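Local coordinates for protein alpha-1,3-glucanase (Bacillus circulans, PDB 5ZRU) that hydrolyses alpha-1,3-glucan as a glycoside hydrolase of family 87, the chain here being its catalytic unit, at residues 483-494 with 509-520; 186-194 with 205-213. All blocks are in the same frame, centred on the assembly; numbering follows the deposited sequence.

Both contacts belong to the parallel beta-helix of the catalytic unit, on opposite sides of the chain's centre, with their centres about 50 Å apart. Contact 1 (483-494 with 509-520) joins two successive coils late in the beta-helix: strand lies on strand in exact register, held mainly by backbone hydrogen bonds, with a buried apolar inner face and a mostly polar outer one partly open to solvent. Contact 2 (186-194 with 205-213) lies near the start, where a short strand and 3-10 turn meet alpha-helix 203-216. Mostly buried, but with Phe192 exposed on one flank, it is almost wholly apolar; the polar groups of the turn bond among themselves, to Arg182 and to a sulfate.

Contact 1 of 2, residues 483-494 with 509-520; sequences PIKNVTFTNIDI and GFENIVFNNINI
Phe489 and Phe515 stack face to face in an offset pair, planes 2° and centroids 4.4 Å apart, near the middle of the paired segments, in two consecutive coils of a right-handed parallel beta-helix. CG of Phe489 stands anti to its carbonyl carbon (chi1 -60°), and Phe515 does the same, so both side chains leave their strands alike and the rings overlap face on face. Apolar packing continues the inward face: Ile513 CD1 lies 3.9 Å from Val487 CG2, and Ile518 CD1 sits 3.7 Å from Ile492 CG1.

Backbone hydrogen bonds run the length of the pair, the shortest being Asn516 N to Phe489 O at 2.7 Å; only Ile492 N to Asn517 O is weak.

Asparagines mark the corners. Asn512 ND2 donates to Asn486 OD1 at 2.8 Å, the acceptor in the donor's amide plane though the two amides are turned 76° apart. On the outer face Asn519 ND2 hydrogen-bonds to Asp493 OD1 (3.0 Å) while its own OD1 bonds to Thr557; Asp493 OD2 is salt-bridged to Arg12.

Phe553 stacks on Phe515, and Phe453 meets Phe489 nearly parallel; strands 475-478 and 502-505 pack against the inward side chains, with strand 550-561 beside the second coil.

Contact 2 of 2, residues 186-194 with 205-213; sequences SVSVTDFGA and AFEAAVNAA. With SO4 (sulfate ion), chain E.
Phe192 lies against one side of the alpha-helix 203-216, in the beta-alpha-beta unit of strand 187-188, that helix and strand 220-222 near the start of the beta-helix. The packed part of the contact is the buried side. Ala205 CB is wedged into the turn, 3.2 Å from Ala194 N and 3.3 Å from Phe192 O. Val189 CG1 sits over the face of the Phe206 ring, 3.8 Å from its centroid and 18° off the normal, and Ala194 CB meets that ring at its edge. Trp233 packs edge-to-face on Phe206, and Leu220 of the neighbouring strand touches both Val189 and Ala209. Farther along, Val187 CG2 meets Ala213 CB at 3.7 Å.

The Phe192 ring forms the solvent flank, exposed yet close to the helix. With CG anti to the carbonyl carbon (chi1 -67°), it is laid along Ala208, Ala209 and Ala212; CA of Ala209 stands 4.2 Å from the ring centroid in a CH-pi contact, and CZ comes to 3.2 Å from Ala212 CB.

Beyond Ala194 the chain goes on to the calcium ligands Val195, Asp198, Gln200 and Asp202, the last of them immediately before the helix, so the metal site lies in the link between the two segments.

Polar groups gather on the side of the turn away from the helix. Ser188 OG accepts from Thr190 N in an ST turn, Ser188 N donates to Asp191 OD2, and Arg182 pairs with that carboxylate. A sulfate, probably from the crystallisation liquor, is also bound by Arg182; Ser188 OG donates to its O2 at 2.7 Å.

Contact 1 of 2, residues 483-494 with 509-520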
loop_
_atom_site.group_PDB
_atom_site.type_symbol
_atom_site.label_atom_id
_atom_site.label_comp_id
_atom_site.label_asym_id
_atom_site.label_seq_id
_atom_site.Cartn_x
_atom_site.Cartn_y
_atom_site.Cartn_z
ATOM N N PRO A 483 16.423 -1.122 22.289
ATOM C CA PRO A 483 15.108 -1.451 22.853
ATOM C C PRO A 483 13.961 -0.763 22.122
ATOM O O PRO A 483 14.118 0.259 21.454
ATOM C CB PRO A 483 15.207 -0.956 24.303
ATOM C CG PRO A 483 16.299 0.073 24.278
ATOM C CD PRO A 483 17.278 -0.402 23.256
ATOM N N ILE A 484 12.789 -1.370 22.243
ATOM C CA ILE A 484 11.526 -0.707 21.935
ATOM C C ILE A 484 11.025 -0.089 23.229
ATOM O O ILE A 484 10.893 -0.784 24.242
ATOM C CB ILE A 484 10.496 -1.699 21.363
ATOM C CG1 ILE A 484 11.074 -2.508 20.192
ATOM C CG2 ILE A 484 9.199 -0.968 20.960
ATOM C CD1 ILE A 484 11.290 -1.709 18.944
ATOM N N LYS A 485 10.753 1.216 23.203
ATOM C CA LYS A 485 10.508 1.983 24.419
ATOM C C LYS A 485 9.418 3.027 24.200
ATOM O O LYS A 485 9.411 3.712 23.176
ATOM C CB LYS A 485 11.804 2.669 24.867
ATOM C CG LYS A 485 11.644 3.667 25.972
ATOM C CD LYS A 485 13.000 4.088 26.549
ATOM C CE LYS A 485 13.832 4.912 25.586
ATOM N NZ LYS A 485 14.935 5.619 26.333
ATOM N N ASN A 486 8.501 3.136 25.171
ATOM C CA ASN A 486 7.464 4.174 25.243
ATOM C C ASN A 486 6.467 4.069 24.080
ATOM O O ASN A 486 6.379 4.925 23.191
ATOM C CB ASN A 486 8.091 5.576 25.313
ATOM C CG ASN A 486 8.913 5.788 26.578
ATOM O OD1 ASN A 486 8.655 5.170 27.614
ATOM N ND2 ASN A 486 9.904 6.666 26.498
ATOM N N VAL A 487 5.687 2.992 24.121
ATOM C CA VAL A 487 4.685 2.713 23.099
ATOM C C VAL A 487 3.383 2.350 23.796
ATOM O O VAL A 487 3.380 1.562 24.749
ATOM C CB VAL A 487 5.116 1.578 22.143
ATOM C CG1 VAL A 487 4.155 1.510 20.963
ATOM C CG2 VAL A 487 6.539 1.786 21.641
ATOM N N THR A 488 2.281 2.931 23.330
ATOM C CA THR A 488 0.958 2.641 23.863
ATOM C C THR A 488 0.055 2.223 22.717
ATOM O O THR A 488 0.046 2.878 21.667
ATOM C CB THR A 488 0.371 3.860 24.578
ATOM O OG1 THR A 488 1.291 4.316 25.577
ATOM C CG2 THR A 488 -0.972 3.511 25.239
ATOM N N PHE A 489 -0.691 1.136 22.923
ATOM C CA PHE A 489 -1.718 0.645 22.012
ATOM C C PHE A 489 -3.050 0.750 22.735
ATOM O O PHE A 489 -3.196 0.209 23.836
ATOM C CB PHE A 489 -1.476 -0.811 21.606
ATOM C CG PHE A 489 -0.178 -1.045 20.908
ATOM C CD1 PHE A 489 1.007 -1.106 21.616
ATOM C CD2 PHE A 489 -0.151 -1.228 19.536
ATOM C CE1 PHE A 489 2.202 -1.339 20.975
ATOM C CE2 PHE A 489 1.046 -1.447 18.884
ATOM C CZ PHE A 489 2.223 -1.504 19.605
ATOM N N THR A 490 -4.020 1.441 22.135
ATOM C CA THR A 490 -5.300 1.634 22.809
ATOM C C THR A 490 -6.451 1.421 21.834
ATOM O O THR A 490 -6.435 1.965 20.729
ATOM C CB THR A 490 -5.371 3.035 23.431
ATOM O OG1 THR A 490 -4.252 3.205 24.312
ATOM C CG2 THR A 490 -6.669 3.198 24.223
ATOM N N ASN A 491 -7.456 0.646 22.245
ATOM C CA ASN A 491 -8.643 0.409 21.421
ATOM C C ASN A 491 -8.259 -0.267 20.103
ATOM O O ASN A 491 -8.435 0.280 19.014
ATOM C CB ASN A 491 -9.399 1.718 21.166
ATOM C CG ASN A 491 -10.167 2.196 22.386
ATOM O OD1 ASN A 491 -10.812 1.400 23.078
ATOM N ND2 ASN A 491 -10.109 3.497 22.649
ATOM N N ILE A 492 -7.701 -1.467 20.215
ATOM C CA ILE A 492 -7.293 -2.242 19.043
ATOM C C ILE A 492 -8.121 -3.511 19.013
ATOM O O ILE A 492 -8.171 -4.243 20.008
ATOM C CB ILE A 492 -5.793 -2.602 19.062
ATOM C CG1 ILE A 492 -4.917 -1.400 19.445
ATOM C CG2 ILE A 492 -5.378 -3.236 17.720
ATOM C CD1 ILE A 492 -4.834 -0.312 18.408
ATOM N N ASP A 493 -8.737 -3.793 17.866
ATOM C CA ASP A 493 -9.445 -5.049 17.650
ATOM C C ASP A 493 -8.614 -5.896 16.701
ATOM O O ASP A 493 -8.287 -5.447 15.597
ATOM C CB ASP A 493 -10.840 -4.802 17.082
ATOM C CG ASP A 493 -11.734 -4.072 18.063
ATOM O OD1 ASP A 493 -12.264 -4.726 18.981
ATOM O OD2 ASP A 493 -11.870 -2.840 17.936
ATOM N N ILE A 494 -8.261 -7.104 17.139
ATOM C CA ILE A 494 -7.391 -7.999 16.382
ATOM C C ILE A 494 -8.175 -9.276 16.120
ATOM O O ILE A 494 -8.394 -10.075 17.041
ATOM C CB ILE A 494 -6.077 -8.297 17.120
ATOM C CG1 ILE A 494 -5.531 -7.031 17.812
ATOM C CG2 ILE A 494 -5.041 -8.836 16.142
ATOM C CD1 ILE A 494 -4.201 -7.237 18.569
ATOM N N GLY A 509 15.415 -5.264 24.501
ATOM C CA GLY A 509 14.672 -4.756 25.638
ATOM C C GLY A 509 13.321 -4.175 25.242
ATOM O O GLY A 509 13.133 -3.656 24.134
ATOM N N PHE A 510 12.366 -4.254 26.172
ATOM C CA PHE A 510 11.038 -3.668 26.009
ATOM C C PHE A 510 10.697 -2.877 27.263
ATOM O O PHE A 510 10.617 -3.445 28.356
ATOM C CB PHE A 510 9.985 -4.746 25.737
ATOM C CG PHE A 510 10.162 -5.420 24.408
ATOM C CD1 PHE A 510 9.566 -4.899 23.272
ATOM C CD2 PHE A 510 10.946 -6.556 24.290
ATOM C CE1 PHE A 510 9.736 -5.508 22.031
ATOM C CE2 PHE A 510 11.133 -7.173 23.051
ATOM C CZ PHE A 510 10.517 -6.646 21.920
ATOM N N GLU A 511 10.496 -1.569 27.104
ATOM C CA GLU A 511 10.359 -0.649 28.230
ATOM C C GLU A 511 9.131 0.233 28.044
ATOM O O GLU A 511 8.999 0.891 27.010
ATOM C CB GLU A 511 11.611 0.226 28.356
ATOM C CG GLU A 511 12.895 -0.573 28.580
ATOM C CD GLU A 511 14.151 0.251 28.342
ATOM O OE1 GLU A 511 15.155 -0.324 27.864
ATOM O OE2 GLU A 511 14.129 1.470 28.626
ATOM N N ASN A 512 8.262 0.273 29.057
ATOM C CA ASN A 512 7.050 1.101 29.050
ATOM C C ASN A 512 6.205 0.846 27.797
ATOM O O ASN A 512 5.890 1.753 27.031
ATOM C CB ASN A 512 7.390 2.590 29.170
ATOM C CG ASN A 512 6.148 3.462 29.404
ATOM O OD1 ASN A 512 5.167 3.012 29.996
ATOM N ND2 ASN A 512 6.193 4.704 28.938
ATOM N N ILE A 513 5.831 -0.414 27.604
ATOM C CA ILE A 513 4.927 -0.811 26.527
ATOM C C ILE A 513 3.575 -1.122 27.156
ATOM O O ILE A 513 3.468 -2.045 27.972
ATOM C CB ILE A 513 5.450 -2.030 25.753
ATOM C CG1 ILE A 513 6.939 -1.882 25.408
ATOM C CG2 ILE A 513 4.590 -2.263 24.506
ATOM C CD1 ILE A 513 7.286 -0.665 24.528
ATOM N N VAL A 514 2.538 -0.375 26.762
ATOM C CA VAL A 514 1.225 -0.462 27.396
ATOM C C VAL A 514 0.166 -0.748 26.340
ATOM O O VAL A 514 0.151 -0.111 25.280
ATOM C CB VAL A 514 0.879 0.828 28.163
ATOM C CG1 VAL A 514 -0.505 0.701 28.810
ATOM C CG2 VAL A 514 1.951 1.124 29.212
ATOM N N PHE A 515 -0.728 -1.690 26.644
ATOM C CA PHE A 515 -1.810 -2.110 25.759
ATOM C C PHE A 515 -3.127 -1.937 26.505
ATOM O O PHE A 515 -3.415 -2.704 27.432
ATOM C CB PHE A 515 -1.659 -3.576 25.354
ATOM C CG PHE A 515 -0.556 -3.853 24.381
ATOM C CD1 PHE A 515 0.753 -4.008 24.816
ATOM C CD2 PHE A 515 -0.840 -4.026 23.028
ATOM C CE1 PHE A 515 1.767 -4.297 23.913
ATOM C CE2 PHE A 515 0.166 -4.321 22.122
ATOM C CZ PHE A 515 1.479 -4.447 22.572
ATOM N N ASN A 516 -3.946 -0.971 26.094
ATOM C CA ASN A 516 -5.212 -0.717 26.772
ATOM C C ASN A 516 -6.383 -1.023 25.845
ATOM O O ASN A 516 -6.347 -0.688 24.659
ATOM C CB ASN A 516 -5.291 0.741 27.257
ATOM C CG ASN A 516 -4.236 1.067 28.316
ATOM O OD1 ASN A 516 -3.807 0.198 29.072
ATOM N ND2 ASN A 516 -3.807 2.314 28.355
ATOM N N ASN A 517 -7.420 -1.672 26.384
ATOM C CA ASN A 517 -8.666 -1.920 25.647
ATOM C C ASN A 517 -8.397 -2.685 24.350
ATOM O O ASN A 517 -8.781 -2.256 23.263
ATOM C CB ASN A 517 -9.413 -0.610 25.344
ATOM C CG ASN A 517 -9.497 0.329 26.549
ATOM O OD1 ASN A 517 -9.603 -0.109 27.695
ATOM N ND2 ASN A 517 -9.460 1.633 26.283
ATOM N N ILE A 518 -7.725 -3.827 24.473
ATOM C CA ILE A 518 -7.416 -4.698 23.342
ATOM C C ILE A 518 -8.442 -5.824 23.300
ATOM O O ILE A 518 -8.717 -6.456 24.329
ATOM C CB ILE A 518 -5.995 -5.277 23.456
ATOM C CG1 ILE A 518 -4.962 -4.176 23.767
ATOM C CG2 ILE A 518 -5.635 -6.076 22.192
ATOM C CD1 ILE A 518 -4.872 -3.063 22.755
ATOM N N ASN A 519 -9.000 -6.090 22.117
ATOM C CA ASN A 519 -9.887 -7.232 21.908
ATOM C C ASN A 519 -9.248 -8.178 20.905
ATOM O O ASN A 519 -9.027 -7.804 19.747
ATOM C CB ASN A 519 -11.265 -6.793 21.408
ATOM C CG ASN A 519 -11.984 -5.912 22.405
ATOM O OD1 ASN A 519 -12.065 -6.237 23.591
ATOM N ND2 ASN A 519 -12.506 -4.781 21.929
ATOM N N ILE A 520 -8.980 -9.409 21.339
ATOM C CA ILE A 520 -8.346 -10.420 20.503
ATOM C C ILE A 520 -9.362 -11.524 20.273
ATOM O O ILE A 520 -9.711 -12.272 21.198
ATOM C CB ILE A 520 -7.068 -10.968 21.146
ATOM C CG1 ILE A 520 -6.107 -9.810 21.421
ATOM C CG2 ILE A 520 -6.438 -12.024 20.239
ATOM C CD1 ILE A 520 -4.812 -10.186 22.215
HETATM O O HOH W 1 3.588 3.520 27.175
HETATM O O HOH W 2 -4.867 4.296 26.894
HETATM O O HOH W 3 -11.752 -1.119 22.625
#

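Contact 2 of 2, residues 186-194 with 205-213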
loop_
_atom_site.group_PDB
_atom_site.type_symbol
_atom_site.label_atom_id
_atom_site.label_comp_id
_atom_site.label_asym_id
_atom_site.label_seq_id
_atom_site.Cartn_x
_atom_site.Cartn_y
_atom_site.Cartn_z
ATOM N N SER A 186 -3.879 29.862 -15.175
ATOM C CA SER A 186 -2.930 28.772 -15.026
ATOM C C SER A 186 -2.181 28.585 -16.337
ATOM O O SER A 186 -2.502 29.198 -17.355
ATOM C CB SER A 186 -3.652 27.477 -14.632
ATOM O OG SER A 186 -4.598 27.107 -15.633
ATOM N N VAL A 187 -1.174 27.726 -16.306
ATOM C CA VAL A 187 -0.529 27.250 -17.520
ATOM C C VAL A 187 -0.844 25.771 -17.615
ATOM O O VAL A 187 -0.972 25.087 -16.597
ATOM C CB VAL A 187 0.996 27.488 -17.545
ATOM C CG1 VAL A 187 1.323 28.982 -17.454
ATOM C CG2 VAL A 187 1.679 26.729 -16.430
ATOM N N SER A 188 -1.004 25.285 -18.837
ATOM C CA SER A 188 -1.296 23.878 -19.077
ATOM C C SER A 188 -0.134 23.241 -19.824
ATOM O O SER A 188 0.552 23.903 -20.606
ATOM C CB SER A 188 -2.587 23.705 -19.885
ATOM O OG SER A 188 -2.768 22.352 -20.298
ATOM N N VAL A 189 0.089 21.949 -19.576
ATOM C CA VAL A 189 1.136 21.254 -20.321
ATOM C C VAL A 189 0.846 21.279 -21.816
ATOM O O VAL A 189 1.774 21.241 -22.633
ATOM C CB VAL A 189 1.299 19.809 -19.816
ATOM C CG1 VAL A 189 1.838 19.804 -18.381
ATOM C CG2 VAL A 189 -0.028 19.052 -19.934
ATOM N N THR A 190 -0.426 21.349 -22.206
ATOM C CA THR A 190 -0.730 21.398 -23.633
ATOM C C THR A 190 -0.404 22.759 -24.243
ATOM O O THR A 190 -0.280 22.854 -25.471
ATOM C CB THR A 190 -2.197 21.038 -23.890
ATOM O OG1 THR A 190 -3.053 21.965 -23.211
ATOM C CG2 THR A 190 -2.500 19.625 -23.401
ATOM N N ASP A 191 -0.257 23.806 -23.424
ATOM C CA ASP A 191 0.237 25.080 -23.935
ATOM C C ASP A 191 1.639 24.954 -24.505
ATOM O O ASP A 191 2.041 25.777 -25.335
ATOM C CB ASP A 191 0.274 26.154 -22.842
ATOM C CG ASP A 191 -1.091 26.492 -22.287
ATOM O OD1 ASP A 191 -2.108 26.166 -22.927
ATOM O OD2 ASP A 191 -1.135 27.108 -21.196
ATOM N N PHE A 192 2.399 23.955 -24.058
ATOM C CA PHE A 192 3.803 23.810 -24.411
ATOM C C PHE A 192 4.059 22.579 -25.269
ATOM O O PHE A 192 5.204 22.135 -25.400
ATOM C CB PHE A 192 4.649 23.802 -23.136
ATOM C CG PHE A 192 4.621 25.119 -22.425
ATOM C CD1 PHE A 192 5.543 26.106 -22.740
ATOM C CD2 PHE A 192 3.624 25.409 -21.511
ATOM C CE1 PHE A 192 5.499 27.339 -22.122
ATOM C CE2 PHE A 192 3.575 26.649 -20.893
ATOM C CZ PHE A 192 4.508 27.606 -21.203
ATOM N N GLY A 193 3.013 22.026 -25.871
ATOM C CA GLY A 193 3.175 20.992 -26.872
ATOM C C GLY A 193 2.744 19.610 -26.447
ATOM O O GLY A 193 2.741 18.703 -27.291
ATOM N N ALA A 194 2.386 19.402 -25.180
ATOM C CA ALA A 194 1.901 18.088 -24.778
ATOM C C ALA A 194 0.590 17.786 -25.484
ATOM O O ALA A 194 -0.249 18.671 -25.670
ATOM C CB ALA A 194 1.704 18.014 -23.267
ATOM N N ALA A 205 7.432 18.900 -23.005
ATOM C CA ALA A 205 6.394 19.891 -22.735
ATOM C C ALA A 205 6.142 20.044 -21.237
ATOM O O ALA A 205 5.920 21.161 -20.751
ATOM C CB ALA A 205 5.109 19.507 -23.460
ATOM N N PHE A 206 6.159 18.935 -20.490
ATOM C CA PHE A 206 5.996 19.019 -19.037
ATOM C C PHE A 206 7.105 19.847 -18.403
ATOM O O PHE A 206 6.846 20.680 -17.526
ATOM C CB PHE A 206 5.982 17.618 -18.417
ATOM C CG PHE A 206 4.637 16.951 -18.419
ATOM C CD1 PHE A 206 3.847 16.933 -19.560
ATOM C CD2 PHE A 206 4.181 16.294 -17.286
ATOM C CE1 PHE A 206 2.619 16.293 -19.553
ATOM C CE2 PHE A 206 2.956 15.645 -17.273
ATOM C CZ PHE A 206 2.167 15.649 -18.411
ATOM N N GLU A 207 8.357 19.619 -18.826
ATOM C CA GLU A 207 9.478 20.383 -18.285
ATOM C C GLU A 207 9.341 21.865 -18.601
ATOM O O GLU A 207 9.566 22.717 -17.732
ATOM C CB GLU A 207 10.800 19.839 -18.831
ATOM C CG GLU A 207 11.220 18.550 -18.159
ATOM C CD GLU A 207 12.363 17.861 -18.877
ATOM O OE1 GLU A 207 12.968 18.487 -19.782
ATOM O OE2 GLU A 207 12.631 16.689 -18.535
ATOM N N ALA A 208 8.986 22.191 -19.848
ATOM C CA ALA A 208 8.789 23.587 -20.219
ATOM C C ALA A 208 7.649 24.205 -19.422
ATOM O O ALA A 208 7.730 25.365 -19.005
ATOM C CB ALA A 208 8.514 23.695 -21.719
ATOM N N ALA A 209 6.576 23.439 -19.204
ATOM C CA ALA A 209 5.427 23.949 -18.463
ATOM C C ALA A 209 5.788 24.230 -17.009
ATOM O O ALA A 209 5.312 25.212 -16.425
ATOM C CB ALA A 209 4.270 22.952 -18.554
ATOM N N VAL A 210 6.626 23.378 -16.407
ATOM C CA VAL A 210 7.100 23.637 -15.050
ATOM C C VAL A 210 7.841 24.970 -14.991
ATOM O O VAL A 210 7.580 25.804 -14.117
ATOM C CB VAL A 210 7.986 22.479 -14.553
ATOM C CG1 VAL A 210 8.688 22.882 -13.260
ATOM C CG2 VAL A 210 7.138 21.226 -14.328
ATOM N N ASN A 211 8.788 25.184 -15.914
ATOM C CA ASN A 211 9.538 26.439 -15.917
ATOM C C ASN A 211 8.610 27.638 -16.065
ATOM O O ASN A 211 8.794 28.660 -15.396
ATOM C CB ASN A 211 10.579 26.443 -17.037
ATOM C CG ASN A 211 11.722 25.481 -16.777
ATOM O OD1 ASN A 211 11.973 25.088 -15.636
ATOM N ND2 ASN A 211 12.429 25.105 -17.834
ATOM N N ALA A 212 7.606 27.536 -16.937
ATOM C CA ALA A 212 6.709 28.670 -17.135
ATOM C C ALA A 212 5.837 28.906 -15.910
ATOM O O ALA A 212 5.562 30.059 -15.551
ATOM C CB ALA A 212 5.843 28.450 -18.367
ATOM N N ALA A 213 5.383 27.824 -15.267
ATOM C CA ALA A 213 4.592 27.956 -14.050
ATOM C C ALA A 213 5.401 28.630 -12.955
ATOM O O ALA A 213 4.911 29.535 -12.275
ATOM C CB ALA A 213 4.100 26.580 -13.589
HETATM S S SO4 E . -6.506 22.862 -21.464
HETATM O O1 SO4 E . -7.780 22.472 -20.841
HETATM O O2 SO4 E . -5.409 22.671 -20.520
HETATM O O3 SO4 E . -6.574 24.270 -21.851
HETATM O O4 SO4 E . -6.275 22.024 -22.649
#